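Long-range contacts in coat protein (Leviviridae sp., PDB 6YFR), which assembles with other copies of itself into the shell of a single-stranded RNA bacteriophage, here as a virus-like particle: residues L3-Y8 with W20-S25; S53-I58 with R74-L79; L15-W20 with V36-I41; I48-S53 with L79-L84. All coordinates share one frame; numbering follows the deposited sequence.

The chain builds an antiparallel sheet whose five strands lie side by side in sequence order. Interaction 1 comes first and closes the turn between strands 5-9 and 16-22. Interaction 3 closes the longer loop between strands 16-22 and 34-41. It crosses interaction 1 along the chain, and the two share W20. Interactions 2 and 4 follow further on. Both join strands 47-59 and 70-82: interaction 4 spans the wider loop, and interaction 2 falls within it, nearer the turn. S53 and L79 belong to both. Backbone pairing of strand 34-41 with strand 47-59 ties interaction 3 to this second hairpin. All four contacts also touch a second subunit.

Interaction 1 (L3-Y8 with W20-S25); sequences LPVTQY and WNVTGS
T6 and N21 form an antiparallel hydrogen-bonded pair, with T6 N to N21 O and N21 N to T6 O both 2.9 Å, and the non-hydrogen-bonded pairs V5-V22 and Q7-W20 lie on either side of it. This is the first beta hairpin of the coat protein, at one border of the sheet within the chain. Beyond the paired strands, T23 N bonds to P4 O at 2.9 Å.

V5, Q7, W20 and V22 point to one face. Q7 lies alongside the indole. Its CG is anti to the backbone N (chi1 -168°) and sits over the five-membered ring of W20, 4.3 Å from the centroid, in a CH-pi contact. The Q7 amide is turned 26° from the indole plane. Q7 OE1 lies over one face of the indole, toward the rim, 3.3 Å from W20 CZ2. V5 CG1 meets V22 CG2 at 4.1 Å. F104 of a second subunit packs edge-to-face with W20.

T6 and N21 point to the other face. There the methyl T23 CG2 meets T6 CG2 at 3.6 Å. Q34 holds N21 OD1 by a hydrogen bond. N21 ND2 lies over a face of the Y8 ring, 3.4 Å from Y8 CG.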
loop_
_atom_site.group_PDB
_atom_site.type_symbol
_atom_site.label_atom_id
_atom_site.label_comp_id
_atom_site.label_asym_id
_atom_site.label_seq_id
_atom_site.Cartn_x
_atom_site.Cartn_y
_atom_site.Cartn_z
ATOM N N LEU A 3 -40.324 -5.990 -73.224
ATOM C CA LEU A 3 -40.153 -4.543 -73.233
ATOM C C LEU A 3 -39.170 -4.131 -74.329
ATOM O O LEU A 3 -38.205 -4.850 -74.602
ATOM C CB LEU A 3 -39.651 -4.055 -71.875
ATOM C CG LEU A 3 -40.625 -4.179 -70.704
ATOM C CD1 LEU A 3 -39.955 -3.784 -69.397
ATOM C CD2 LEU A 3 -41.848 -3.320 -70.955
ATOM N N PRO A 4 -39.396 -2.989 -74.977
ATOM C CA PRO A 4 -38.440 -2.507 -75.981
ATOM C C PRO A 4 -37.212 -1.906 -75.317
ATOM O O PRO A 4 -37.311 -1.163 -74.336
ATOM C CB PRO A 4 -39.241 -1.444 -76.740
ATOM C CG PRO A 4 -40.198 -0.912 -75.710
ATOM C CD PRO A 4 -40.554 -2.088 -74.831
ATOM N N VAL A 5 -36.039 -2.233 -75.860
ATOM C CA VAL A 5 -34.779 -1.824 -75.254
ATOM C C VAL A 5 -33.828 -1.298 -76.320
ATOM O O VAL A 5 -33.891 -1.686 -77.490
ATOM C CB VAL A 5 -34.110 -2.981 -74.475
ATOM C CG1 VAL A 5 -34.972 -3.406 -73.298
ATOM C CG2 VAL A 5 -33.853 -4.160 -75.400
ATOM N N THR A 6 -32.948 -0.395 -75.899
ATOM C CA THR A 6 -31.794 0.015 -76.688
ATOM C C THR A 6 -30.553 -0.072 -75.816
ATOM O O THR A 6 -30.604 0.236 -74.622
ATOM C CB THR A 6 -31.931 1.446 -77.231
ATOM O OG1 THR A 6 -32.276 2.333 -76.158
ATOM C CG2 THR A 6 -32.992 1.511 -78.325
ATOM N N GLN A 7 -29.444 -0.499 -76.415
ATOM C CA GLN A 7 -28.220 -0.688 -75.651
ATOM C C GLN A 7 -27.664 0.659 -75.211
ATOM O O GLN A 7 -27.298 1.490 -76.048
ATOM C CB GLN A 7 -27.193 -1.449 -76.478
ATOM C CG GLN A 7 -26.017 -1.936 -75.660
ATOM C CD GLN A 7 -25.460 -3.240 -76.179
ATOM O OE1 GLN A 7 -25.342 -4.214 -75.436
ATOM N NE2 GLN A 7 -25.111 -3.269 -77.463
ATOM N N TYR A 8 -27.598 0.867 -73.895
ATOM C CA TYR A 8 -27.083 2.091 -73.290
ATOM C C TYR A 8 -25.576 2.019 -73.056
ATOM O O TYR A 8 -24.825 2.842 -73.590
ATOM C CB TYR A 8 -27.840 2.368 -71.983
ATOM C CG TYR A 8 -27.264 3.446 -71.087
ATOM C CD1 TYR A 8 -27.207 4.774 -71.498
ATOM C CD2 TYR A 8 -26.812 3.134 -69.809
ATOM C CE1 TYR A 8 -26.688 5.759 -70.664
ATOM C CE2 TYR A 8 -26.296 4.103 -68.970
ATOM C CZ TYR A 8 -26.237 5.414 -69.399
ATOM O OH TYR A 8 -25.722 6.373 -68.557
ATOM N N TRP A 20 -28.849 -2.386 -71.154
ATOM C CA TRP A 20 -29.863 -1.868 -72.058
ATOM C C TRP A 20 -30.870 -1.054 -71.257
ATOM O O TRP A 20 -31.215 -1.417 -70.125
ATOM C CB TRP A 20 -30.606 -2.996 -72.776
ATOM C CG TRP A 20 -29.760 -3.867 -73.639
ATOM C CD1 TRP A 20 -29.685 -3.841 -75.000
ATOM C CD2 TRP A 20 -28.881 -4.912 -73.207
ATOM N NE1 TRP A 20 -28.808 -4.800 -75.445
ATOM C CE2 TRP A 20 -28.301 -5.471 -74.364
ATOM C CE3 TRP A 20 -28.522 -5.424 -71.958
ATOM C CZ2 TRP A 20 -27.385 -6.516 -74.307
ATOM C CZ3 TRP A 20 -27.610 -6.465 -71.906
ATOM C CH2 TRP A 20 -27.054 -6.999 -73.072
ATOM N N ASN A 21 -31.348 0.034 -71.849
ATOM C CA ASN A 21 -32.411 0.837 -71.264
ATOM C C ASN A 21 -33.730 0.536 -71.963
ATOM O O ASN A 21 -33.770 0.342 -73.184
ATOM C CB ASN A 21 -32.106 2.335 -71.370
ATOM C CG ASN A 21 -31.037 2.789 -70.396
ATOM O OD1 ASN A 21 -30.617 2.037 -69.517
ATOM N ND2 ASN A 21 -30.598 4.035 -70.545
ATOM N N VAL A 22 -34.802 0.496 -71.176
ATOM C CA VAL A 22 -36.150 0.339 -71.710
ATOM C C VAL A 22 -36.603 1.670 -72.290
ATOM O O VAL A 22 -36.612 2.693 -71.596
ATOM C CB VAL A 22 -37.116 -0.141 -70.617
ATOM C CG1 VAL A 22 -38.548 -0.089 -71.120
ATOM C CG2 VAL A 22 -36.750 -1.534 -70.167
ATOM N N THR A 23 -36.986 1.662 -73.560
ATOM C CA THR A 23 -37.355 2.892 -74.245
ATOM C C THR A 23 -38.812 3.247 -73.971
ATOM O O THR A 23 -39.642 2.381 -73.683
ATOM C CB THR A 23 -37.131 2.763 -75.751
ATOM O OG1 THR A 23 -37.874 1.641 -76.245
ATOM C CG2 THR A 23 -35.637 2.579 -76.075
ATOM N N GLY A 24 -39.111 4.542 -74.051
ATOM C CA GLY A 24 -40.467 5.027 -73.878
ATOM C C GLY A 24 -40.942 5.124 -72.449
ATOM O O GLY A 24 -42.152 5.203 -72.213
ATOM N N SER A 25 -40.032 5.118 -71.483
ATOM C CA SER A 25 -40.435 5.194 -70.089
ATOM C C SER A 25 -40.799 6.627 -69.719
ATOM O O SER A 25 -40.262 7.592 -70.270
ATOM C CB SER A 25 -39.324 4.681 -69.175
ATOM O OG SER A 25 -39.784 4.567 -67.840
#

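Interaction 2 (S53-I58 with R74-L79); sequences SVYYYI and RCEFSL
V54 and C75 make the backbone hydrogen bonds of this contact. V54 N to C75 O is 2.9 Å, and C75 N to V54 O is 3.0 Å. The flanking pairs S53-E76 and Y55-R74 are non-hydrogen-bonded. They bring CA-H...O contacts from S53 CA to C75 O and from R74 CA to V54 O.

The apolar contact is slight. V54 and C75 point to the same face, and V54 CB is 4.3 Å from C75 CB.

These residues belong to the beta hairpin of strands 47-59 and 70-82. Residues 75-79 also pair antiparallel with a strand of a second subunit, so the sheet runs on across the interface, as in the coat protein dimers of related RNA phages.

Y55, R74 and E76 point to the face opposite V54 and C75. R74 is poorly ordered, so its outer atoms are placed only approximately. As modelled, its chain is extended from CG to NE and passes the edge of the Y55 ring. R74 CG is 3.5 Å from Y55 CD1, and R74 NE is about 3.4 Å from Y55 CE1. The guanidinium is turned roughly 79° from the ring. E76 OE2 is modelled 3.3 Å from Y55 OH, in a carboxylate whose placement is doubtful.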
loop_
_atom_site.group_PDB
_atom_site.type_symbol
_atom_site.label_atom_id
_atom_site.label_comp_id
_atom_site.label_asym_id
_atom_site.label_seq_id
_atom_site.Cartn_x
_atom_site.Cartn_y
_atom_site.Cartn_z
ATOM N N SER A 53 -30.292 -9.424 -65.411
ATOM C CA SER A 53 -31.069 -8.768 -64.370
ATOM C C SER A 53 -31.972 -7.720 -64.997
ATOM O O SER A 53 -31.504 -6.866 -65.755
ATOM C CB SER A 53 -30.152 -8.122 -63.328
ATOM O OG SER A 53 -29.306 -9.092 -62.730
ATOM N N VAL A 54 -33.259 -7.784 -64.686
ATOM C CA VAL A 54 -34.229 -6.803 -65.149
ATOM C C VAL A 54 -34.720 -6.044 -63.929
ATOM O O VAL A 54 -35.336 -6.633 -63.026
ATOM C CB VAL A 54 -35.392 -7.461 -65.906
ATOM C CG1 VAL A 54 -36.373 -6.402 -66.366
ATOM C CG2 VAL A 54 -34.865 -8.257 -67.086
ATOM N N TYR A 55 -34.425 -4.744 -63.893
ATOM C CA TYR A 55 -34.884 -3.842 -62.844
ATOM C C TYR A 55 -35.924 -2.915 -63.461
ATOM O O TYR A 55 -35.589 -2.080 -64.310
ATOM C CB TYR A 55 -33.722 -3.037 -62.262
ATOM C CG TYR A 55 -32.535 -3.863 -61.822
ATOM C CD1 TYR A 55 -32.572 -4.599 -60.647
ATOM C CD2 TYR A 55 -31.367 -3.890 -62.574
ATOM C CE1 TYR A 55 -31.486 -5.351 -60.236
ATOM C CE2 TYR A 55 -30.273 -4.638 -62.172
ATOM C CZ TYR A 55 -30.339 -5.366 -61.002
ATOM O OH TYR A 55 -29.254 -6.113 -60.600
ATOM N N TYR A 56 -37.183 -3.059 -63.044
ATOM C CA TYR A 56 -38.259 -2.182 -63.502
ATOM C C TYR A 56 -38.723 -1.344 -62.317
ATOM O O TYR A 56 -39.301 -1.874 -61.362
ATOM C CB TYR A 56 -39.417 -2.982 -64.093
ATOM C CG TYR A 56 -40.409 -2.133 -64.858
ATOM C CD1 TYR A 56 -40.298 -1.973 -66.232
ATOM C CD2 TYR A 56 -41.455 -1.491 -64.206
ATOM C CE1 TYR A 56 -41.200 -1.196 -66.938
ATOM C CE2 TYR A 56 -42.362 -0.713 -64.904
ATOM C CZ TYR A 56 -42.229 -0.567 -66.269
ATOM O OH TYR A 56 -43.128 0.207 -66.968
ATOM N N TYR A 57 -38.470 -0.042 -62.377
ATOM C CA TYR A 57 -38.821 0.864 -61.292
ATOM C C TYR A 57 -40.234 1.385 -61.522
ATOM O O TYR A 57 -40.516 1.993 -62.562
ATOM C CB TYR A 57 -37.813 2.007 -61.205
ATOM C CG TYR A 57 -36.382 1.527 -61.135
ATOM C CD1 TYR A 57 -35.867 0.985 -59.962
ATOM C CD2 TYR A 57 -35.547 1.607 -62.242
ATOM C CE1 TYR A 57 -34.557 0.539 -59.894
ATOM C CE2 TYR A 57 -34.234 1.165 -62.184
ATOM C CZ TYR A 57 -33.745 0.633 -61.008
ATOM O OH TYR A 57 -32.442 0.194 -60.946
ATOM N N ILE A 58 -41.117 1.145 -60.558
ATOM C CA ILE A 58 -42.534 1.462 -60.703
ATOM C C ILE A 58 -42.990 2.247 -59.476
ATOM O O ILE A 58 -42.617 1.904 -58.342
ATOM C CB ILE A 58 -43.359 0.180 -60.920
ATOM C CG1 ILE A 58 -44.825 0.497 -61.214
ATOM C CG2 ILE A 58 -43.235 -0.767 -59.727
ATOM C CD1 ILE A 58 -45.631 -0.723 -61.614
ATOM N N ARG A 74 -37.893 -6.850 -59.649
ATOM C CA ARG A 74 -36.594 -7.432 -59.957
ATOM C C ARG A 74 -36.777 -8.844 -60.487
ATOM O O ARG A 74 -37.499 -9.655 -59.888
ATOM C CB ARG A 74 -35.685 -7.464 -58.726
ATOM C CG ARG A 74 -34.827 -6.233 -58.548
ATOM C CD ARG A 74 -33.826 -6.422 -57.420
ATOM N NE ARG A 74 -33.041 -5.214 -57.186
ATOM C CZ ARG A 74 -33.399 -4.237 -56.358
ATOM N NH1 ARG A 74 -34.535 -4.326 -55.677
ATOM N NH2 ARG A 74 -32.623 -3.173 -56.209
ATOM N N CYS A 75 -36.112 -9.132 -61.604
ATOM C CA CYS A 75 -36.070 -10.478 -62.164
ATOM C C CYS A 75 -34.619 -10.838 -62.446
ATOM O O CYS A 75 -33.965 -10.185 -63.265
ATOM C CB CYS A 75 -36.915 -10.569 -63.434
ATOM S SG CYS A 75 -37.036 -12.228 -64.122
ATOM N N GLU A 76 -34.124 -11.877 -61.778
ATOM C CA GLU A 76 -32.721 -12.267 -61.833
ATOM C C GLU A 76 -32.571 -13.656 -62.438
ATOM O O GLU A 76 -33.415 -14.535 -62.240
ATOM C CB GLU A 76 -32.083 -12.263 -60.434
ATOM C CG GLU A 76 -32.082 -10.914 -59.729
ATOM C CD GLU A 76 -30.982 -9.993 -60.222
ATOM O OE1 GLU A 76 -30.212 -10.406 -61.116
ATOM O OE2 GLU A 76 -30.882 -8.856 -59.708
ATOM N N PHE A 77 -31.468 -13.843 -63.161
ATOM C CA PHE A 77 -31.086 -15.120 -63.745
ATOM C C PHE A 77 -29.575 -15.261 -63.651
ATOM O O PHE A 77 -28.840 -14.310 -63.932
ATOM C CB PHE A 77 -31.538 -15.217 -65.210
ATOM C CG PHE A 77 -30.845 -16.298 -66.008
ATOM C CD1 PHE A 77 -31.433 -17.541 -66.166
ATOM C CD2 PHE A 77 -29.625 -16.058 -66.628
ATOM C CE1 PHE A 77 -30.808 -18.533 -66.910
ATOM C CE2 PHE A 77 -28.993 -17.046 -67.366
ATOM C CZ PHE A 77 -29.585 -18.285 -67.507
ATOM N N SER A 78 -29.121 -16.455 -63.284
ATOM C CA SER A 78 -27.697 -16.749 -63.212
ATOM C C SER A 78 -27.445 -18.168 -63.699
ATOM O O SER A 78 -28.289 -19.052 -63.543
ATOM C CB SER A 78 -27.153 -16.591 -61.788
ATOM O OG SER A 78 -27.560 -17.674 -60.970
ATOM N N LEU A 79 -26.266 -18.374 -64.285
ATOM C CA LEU A 79 -25.848 -19.679 -64.786
ATOM C C LEU A 79 -24.354 -19.840 -64.549
ATOM O O LEU A 79 -23.579 -18.910 -64.801
ATOM C CB LEU A 79 -26.169 -19.835 -66.277
ATOM C CG LEU A 79 -25.680 -21.104 -66.976
ATOM C CD1 LEU A 79 -26.329 -22.344 -66.381
ATOM C CD2 LEU A 79 -25.948 -21.020 -68.473
#

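Interaction 3 (L15-W20 with V36-I41); sequences LGKSTW and VQTESI
Q37 NE2, on a side chain that lies beside W20, is gripped by two groups. It gives a hydrogen bond of 3.1 Å to E39 OE2, with the acceptor in the plane of the amide. E39 OE2 uses its anti lone pair. The second partner is S111 OG of a second subunit, while R108 of that subunit holds Q37 OE1. E39 OE1 is bonded to S50 OG of the same chain. Both Q37 and E39 are buried, and these bonds would probably steady the E39 charge.

Q37 and the W20 side chain point the same way, with Q37 CG anti to the backbone N (chi1 179°). The amide and indole are nearly coplanar, 9° apart. Q37 OE1 lies at the ring edge, 3.7 Å from W20 CH2.

On the opposite face, T19 and V36 stand side by side and meet through T19 CG2 and V36 CG2 at 3.7 Å. K17 runs beside T38, and its CG is 3.5 Å from T38 OG1. L15 CD1 meets I41 CG2 at 3.6 Å, with the two side chains crossing at about a right angle. I41 is poorly ordered, so this contact is approximate.

Four backbone hydrogen bonds join G16 with E39 and S18 with Q37. Such alternating hydrogen-bonded and non-hydrogen-bonded pairs are the regular ladder of an antiparallel beta hairpin, here strands 16-22 and 34-41.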
loop_
_atom_site.group_PDB
_atom_site.type_symbol
_atom_site.label_atom_id
_atom_site.label_comp_id
_atom_site.label_asym_id
_atom_site.label_seq_id
_atom_site.Cartn_x
_atom_site.Cartn_y
_atom_site.Cartn_z
ATOM N N LEU A 15 -15.597 -10.126 -69.989
ATOM C CA LEU A 15 -16.111 -10.039 -68.632
ATOM C C LEU A 15 -16.519 -8.606 -68.319
ATOM O O LEU A 15 -16.009 -7.651 -68.911
ATOM C CB LEU A 15 -15.069 -10.519 -67.626
ATOM C CG LEU A 15 -14.520 -11.916 -67.914
ATOM C CD1 LEU A 15 -13.355 -12.207 -66.993
ATOM C CD2 LEU A 15 -15.615 -12.956 -67.755
ATOM N N GLY A 16 -17.454 -8.465 -67.384
ATOM C CA GLY A 16 -17.938 -7.155 -67.004
ATOM C C GLY A 16 -19.446 -7.040 -67.068
ATOM O O GLY A 16 -20.161 -8.016 -66.809
ATOM N N LYS A 17 -19.936 -5.856 -67.440
ATOM C CA LYS A 17 -21.361 -5.558 -67.479
ATOM C C LYS A 17 -21.727 -4.891 -68.795
ATOM O O LYS A 17 -20.945 -4.114 -69.349
ATOM C CB LYS A 17 -21.787 -4.637 -66.321
ATOM C CG LYS A 17 -21.800 -5.290 -64.948
ATOM C CD LYS A 17 -22.530 -4.417 -63.929
ATOM C CE LYS A 17 -21.892 -3.038 -63.804
ATOM N NZ LYS A 17 -22.533 -2.210 -62.742
ATOM N N SER A 18 -22.925 -5.200 -69.282
ATOM C CA SER A 18 -23.539 -4.515 -70.408
ATOM C C SER A 18 -24.965 -4.162 -70.008
ATOM O O SER A 18 -25.629 -4.951 -69.330
ATOM C CB SER A 18 -23.526 -5.389 -71.666
ATOM O OG SER A 18 -24.380 -4.864 -72.666
ATOM N N THR A 19 -25.434 -2.975 -70.399
ATOM C CA THR A 19 -26.754 -2.519 -69.976
ATOM C C THR A 19 -27.571 -2.017 -71.157
ATOM O O THR A 19 -27.059 -1.319 -72.037
ATOM C CB THR A 19 -26.665 -1.406 -68.915
ATOM O OG1 THR A 19 -26.051 -0.245 -69.481
ATOM C CG2 THR A 19 -25.861 -1.867 -67.707
ATOM N N TRP A 20 -28.849 -2.386 -71.154
ATOM C CA TRP A 20 -29.863 -1.868 -72.058
ATOM C C TRP A 20 -30.870 -1.054 -71.257
ATOM O O TRP A 20 -31.215 -1.417 -70.125
ATOM C CB TRP A 20 -30.606 -2.996 -72.776
ATOM C CG TRP A 20 -29.760 -3.867 -73.639
ATOM C CD1 TRP A 20 -29.685 -3.841 -75.000
ATOM C CD2 TRP A 20 -28.881 -4.912 -73.207
ATOM N NE1 TRP A 20 -28.808 -4.800 -75.445
ATOM C CE2 TRP A 20 -28.301 -5.471 -74.364
ATOM C CE3 TRP A 20 -28.522 -5.424 -71.958
ATOM C CZ2 TRP A 20 -27.385 -6.516 -74.307
ATOM C CZ3 TRP A 20 -27.610 -6.465 -71.906
ATOM C CH2 TRP A 20 -27.054 -6.999 -73.072
ATOM N N VAL A 36 -29.480 -5.695 -67.375
ATOM C CA VAL A 36 -28.037 -5.757 -67.186
ATOM C C VAL A 36 -27.590 -7.200 -67.373
ATOM O O VAL A 36 -28.099 -8.101 -66.696
ATOM C CB VAL A 36 -27.625 -5.235 -65.801
ATOM C CG1 VAL A 36 -26.113 -5.260 -65.652
ATOM C CG2 VAL A 36 -28.168 -3.834 -65.581
ATOM N N GLN A 37 -26.649 -7.419 -68.285
ATOM C CA GLN A 37 -25.979 -8.706 -68.418
ATOM C C GLN A 37 -24.589 -8.613 -67.806
ATOM O O GLN A 37 -23.839 -7.674 -68.092
ATOM C CB GLN A 37 -25.874 -9.149 -69.878
ATOM C CG GLN A 37 -25.146 -10.477 -70.032
ATOM C CD GLN A 37 -24.879 -10.857 -71.476
ATOM O OE1 GLN A 37 -25.307 -10.172 -72.408
ATOM N NE2 GLN A 37 -24.162 -11.962 -71.670
ATOM N N THR A 38 -24.250 -9.589 -66.974
ATOM C CA THR A 38 -22.990 -9.622 -66.244
ATOM C C THR A 38 -22.270 -10.927 -66.552
ATOM O O THR A 38 -22.895 -11.991 -66.576
ATOM C CB THR A 38 -23.229 -9.494 -64.736
ATOM O OG1 THR A 38 -23.700 -8.175 -64.439
ATOM C CG2 THR A 38 -21.957 -9.768 -63.952
ATOM N N GLU A 39 -20.967 -10.845 -66.806
ATOM C CA GLU A 39 -20.126 -12.030 -66.960
ATOM C C GLU A 39 -18.933 -11.873 -66.027
ATOM O O GLU A 39 -18.031 -11.074 -66.297
ATOM C CB GLU A 39 -19.678 -12.214 -68.410
ATOM C CG GLU A 39 -20.821 -12.398 -69.395
ATOM C CD GLU A 39 -21.620 -13.667 -69.149
ATOM O OE1 GLU A 39 -21.092 -14.599 -68.507
ATOM O OE2 GLU A 39 -22.781 -13.733 -69.606
ATOM N N SER A 40 -18.925 -12.628 -64.929
ATOM C CA SER A 40 -17.923 -12.416 -63.892
ATOM C C SER A 40 -17.226 -13.718 -63.523
ATOM O O SER A 40 -17.820 -14.795 -63.571
ATOM C CB SER A 40 -18.554 -11.784 -62.644
ATOM O OG SER A 40 -19.737 -12.471 -62.263
ATOM N N ILE A 41 -15.948 -13.614 -63.148
ATOM C CA ILE A 41 -15.175 -14.789 -62.762
ATOM C C ILE A 41 -15.224 -14.952 -61.253
ATOM O O ILE A 41 -15.294 -13.978 -60.495
ATOM C CB ILE A 41 -13.717 -14.709 -63.259
ATOM C CG1 ILE A 41 -13.080 -13.371 -62.868
ATOM C CG2 ILE A 41 -13.641 -14.952 -64.756
ATOM C CD1 ILE A 41 -11.603 -13.286 -63.193
#

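Interaction 4 (I48-S53 with L79-L84); sequences IMSKIS and LTLLQL
M49 and T80 stand side by side and point the same way from neighbouring strands of a beta hairpin. The strands, 47-59 and 70-82, lie next to each other in the antiparallel sheet. The N-to-C directions of the segments 48-53 and 79-82 are 152° apart. M49 is folded by its second torsion (chi2 -67°), which places SD near T80. The sulfur of M49 lies 3.5 Å from the T80 CG2 methyl. The hydroxyl of T80 is bonded to the backbone N of R74 in a second subunit.

I48, S50, L79 and L81 point to the other face. I48 leans at a slant against Q83, in the loop after strand 70-82, and I48 CG1 is 3.7 Å from Q83 CG. I48 CB and L81 CB are 4.3 Å apart across the strands. This face is buried, and L81 also packs on I112 of the second subunit.

The backbones are tied by two hydrogen-bonded pairs. I48 N to L81 O and L81 N to I48 O are both 2.9 Å. S50 and L79 are bonded in the same way, though L79 N to S50 O is more bent (136° at the hydrogen). Besides its bond to E39, S50 OG is bonded to I112 O of the second subunit. S50 OG also lies 3.6 Å from L81 CD1.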
loop_
_atom_site.group_PDB
_atom_site.type_symbol
_atom_site.label_atom_id
_atom_site.label_comp_id
_atom_site.label_asym_id
_atom_site.label_seq_id
_atom_site.Cartn_x
_atom_site.Cartn_y
_atom_site.Cartn_z
ATOM N N ILE A 48 -17.426 -19.202 -64.188
ATOM C CA ILE A 48 -17.858 -17.916 -64.723
ATOM C C ILE A 48 -19.363 -17.835 -64.527
ATOM O O ILE A 48 -20.101 -18.739 -64.935
ATOM C CB ILE A 48 -17.482 -17.730 -66.199
ATOM C CG1 ILE A 48 -15.972 -17.554 -66.340
ATOM C CG2 ILE A 48 -18.181 -16.508 -66.771
ATOM C CD1 ILE A 48 -15.528 -17.256 -67.754
ATOM N N MET A 49 -19.813 -16.770 -63.879
ATOM C CA MET A 49 -21.231 -16.527 -63.672
ATOM C C MET A 49 -21.750 -15.664 -64.814
ATOM O O MET A 49 -21.228 -14.564 -65.055
ATOM C CB MET A 49 -21.475 -15.848 -62.326
ATOM C CG MET A 49 -21.119 -16.707 -61.125
ATOM S SD MET A 49 -22.203 -18.137 -60.974
ATOM C CE MET A 49 -23.793 -17.331 -60.810
ATOM N N SER A 50 -22.753 -16.180 -65.531
ATOM C CA SER A 50 -23.501 -15.419 -66.522
ATOM C C SER A 50 -24.822 -15.004 -65.892
ATOM O O SER A 50 -25.611 -15.864 -65.489
ATOM C CB SER A 50 -23.752 -16.245 -67.785
ATOM O OG SER A 50 -22.541 -16.614 -68.421
ATOM N N LYS A 51 -25.064 -13.698 -65.805
ATOM C CA LYS A 51 -26.248 -13.178 -65.141
ATOM C C LYS A 51 -27.012 -12.232 -66.057
ATOM O O LYS A 51 -26.421 -11.483 -66.841
ATOM C CB LYS A 51 -25.879 -12.440 -63.846
ATOM C CG LYS A 51 -25.246 -13.312 -62.771
ATOM C CD LYS A 51 -24.890 -12.476 -61.546
ATOM C CE LYS A 51 -24.227 -13.321 -60.471
ATOM N NZ LYS A 51 -23.852 -12.514 -59.277
ATOM N N ILE A 52 -28.337 -12.274 -65.941
ATOM C CA ILE A 52 -29.226 -11.287 -66.545
ATOM C C ILE A 52 -30.126 -10.742 -65.446
ATOM O O ILE A 52 -30.669 -11.510 -64.644
ATOM C CB ILE A 52 -30.071 -11.879 -67.691
ATOM C CG1 ILE A 52 -29.188 -12.530 -68.755
ATOM C CG2 ILE A 52 -30.937 -10.798 -68.327
ATOM C CD1 ILE A 52 -28.602 -11.549 -69.737
ATOM N N SER A 53 -30.292 -9.424 -65.411
ATOM C CA SER A 53 -31.069 -8.768 -64.370
ATOM C C SER A 53 -31.972 -7.720 -64.997
ATOM O O SER A 53 -31.504 -6.866 -65.755
ATOM C CB SER A 53 -30.152 -8.122 -63.328
ATOM O OG SER A 53 -29.306 -9.092 -62.730
ATOM N N LEU A 79 -26.266 -18.374 -64.285
ATOM C CA LEU A 79 -25.848 -19.679 -64.786
ATOM C C LEU A 79 -24.354 -19.840 -64.549
ATOM O O LEU A 79 -23.579 -18.910 -64.801
ATOM C CB LEU A 79 -26.169 -19.835 -66.277
ATOM C CG LEU A 79 -25.680 -21.104 -66.976
ATOM C CD1 LEU A 79 -26.329 -22.344 -66.381
ATOM C CD2 LEU A 79 -25.948 -21.020 -68.473
ATOM N N THR A 80 -23.959 -21.019 -64.062
ATOM C CA THR A 80 -22.555 -21.306 -63.771
ATOM C C THR A 80 -21.909 -22.034 -64.947
ATOM O O THR A 80 -22.359 -23.119 -65.337
ATOM C CB THR A 80 -22.420 -22.148 -62.505
ATOM O OG1 THR A 80 -22.933 -23.461 -62.755
ATOM C CG2 THR A 80 -23.196 -21.518 -61.358
ATOM N N LEU A 81 -20.843 -21.449 -65.492
ATOM C CA LEU A 81 -20.029 -22.067 -66.531
ATOM C C LEU A 81 -18.746 -22.571 -65.879
ATOM O O LEU A 81 -17.888 -21.770 -65.489
ATOM C CB LEU A 81 -19.718 -21.066 -67.641
ATOM C CG LEU A 81 -20.892 -20.265 -68.200
ATOM C CD1 LEU A 81 -20.433 -19.375 -69.346
ATOM C CD2 LEU A 81 -22.001 -21.196 -68.647
ATOM N N LEU A 82 -18.625 -23.890 -65.744
ATOM C CA LEU A 82 -17.436 -24.478 -65.142
ATOM C C LEU A 82 -16.228 -24.244 -66.039
ATOM O O LEU A 82 -16.286 -24.484 -67.248
ATOM C CB LEU A 82 -17.645 -25.973 -64.915
ATOM C CG LEU A 82 -18.864 -26.365 -64.079
ATOM C CD1 LEU A 82 -19.080 -27.873 -64.124
ATOM C CD2 LEU A 82 -18.695 -25.888 -62.654
ATOM N N GLN A 83 -15.128 -23.780 -65.443
ATOM C CA GLN A 83 -13.943 -23.398 -66.198
ATOM C C GLN A 83 -12.768 -24.351 -66.031
ATOM O O GLN A 83 -11.813 -24.268 -66.812
ATOM C CB GLN A 83 -13.492 -21.984 -65.798
ATOM C CG GLN A 83 -14.521 -20.909 -66.075
ATOM C CD GLN A 83 -14.747 -20.695 -67.554
ATOM O OE1 GLN A 83 -15.855 -20.884 -68.056
ATOM N NE2 GLN A 83 -13.697 -20.295 -68.261
ATOM N N LEU A 84 -12.803 -25.248 -65.046
ATOM C CA LEU A 84 -11.652 -26.089 -64.744
ATOM C C LEU A 84 -12.031 -27.562 -64.690
ATOM O O LEU A 84 -11.356 -28.359 -64.035
ATOM C CB LEU A 84 -11.000 -25.659 -63.429
ATOM C CG LEU A 84 -10.562 -24.195 -63.362
ATOM C CD1 LEU A 84 -9.969 -23.873 -62.003
ATOM C CD2 LEU A 84 -9.570 -23.889 -64.473
#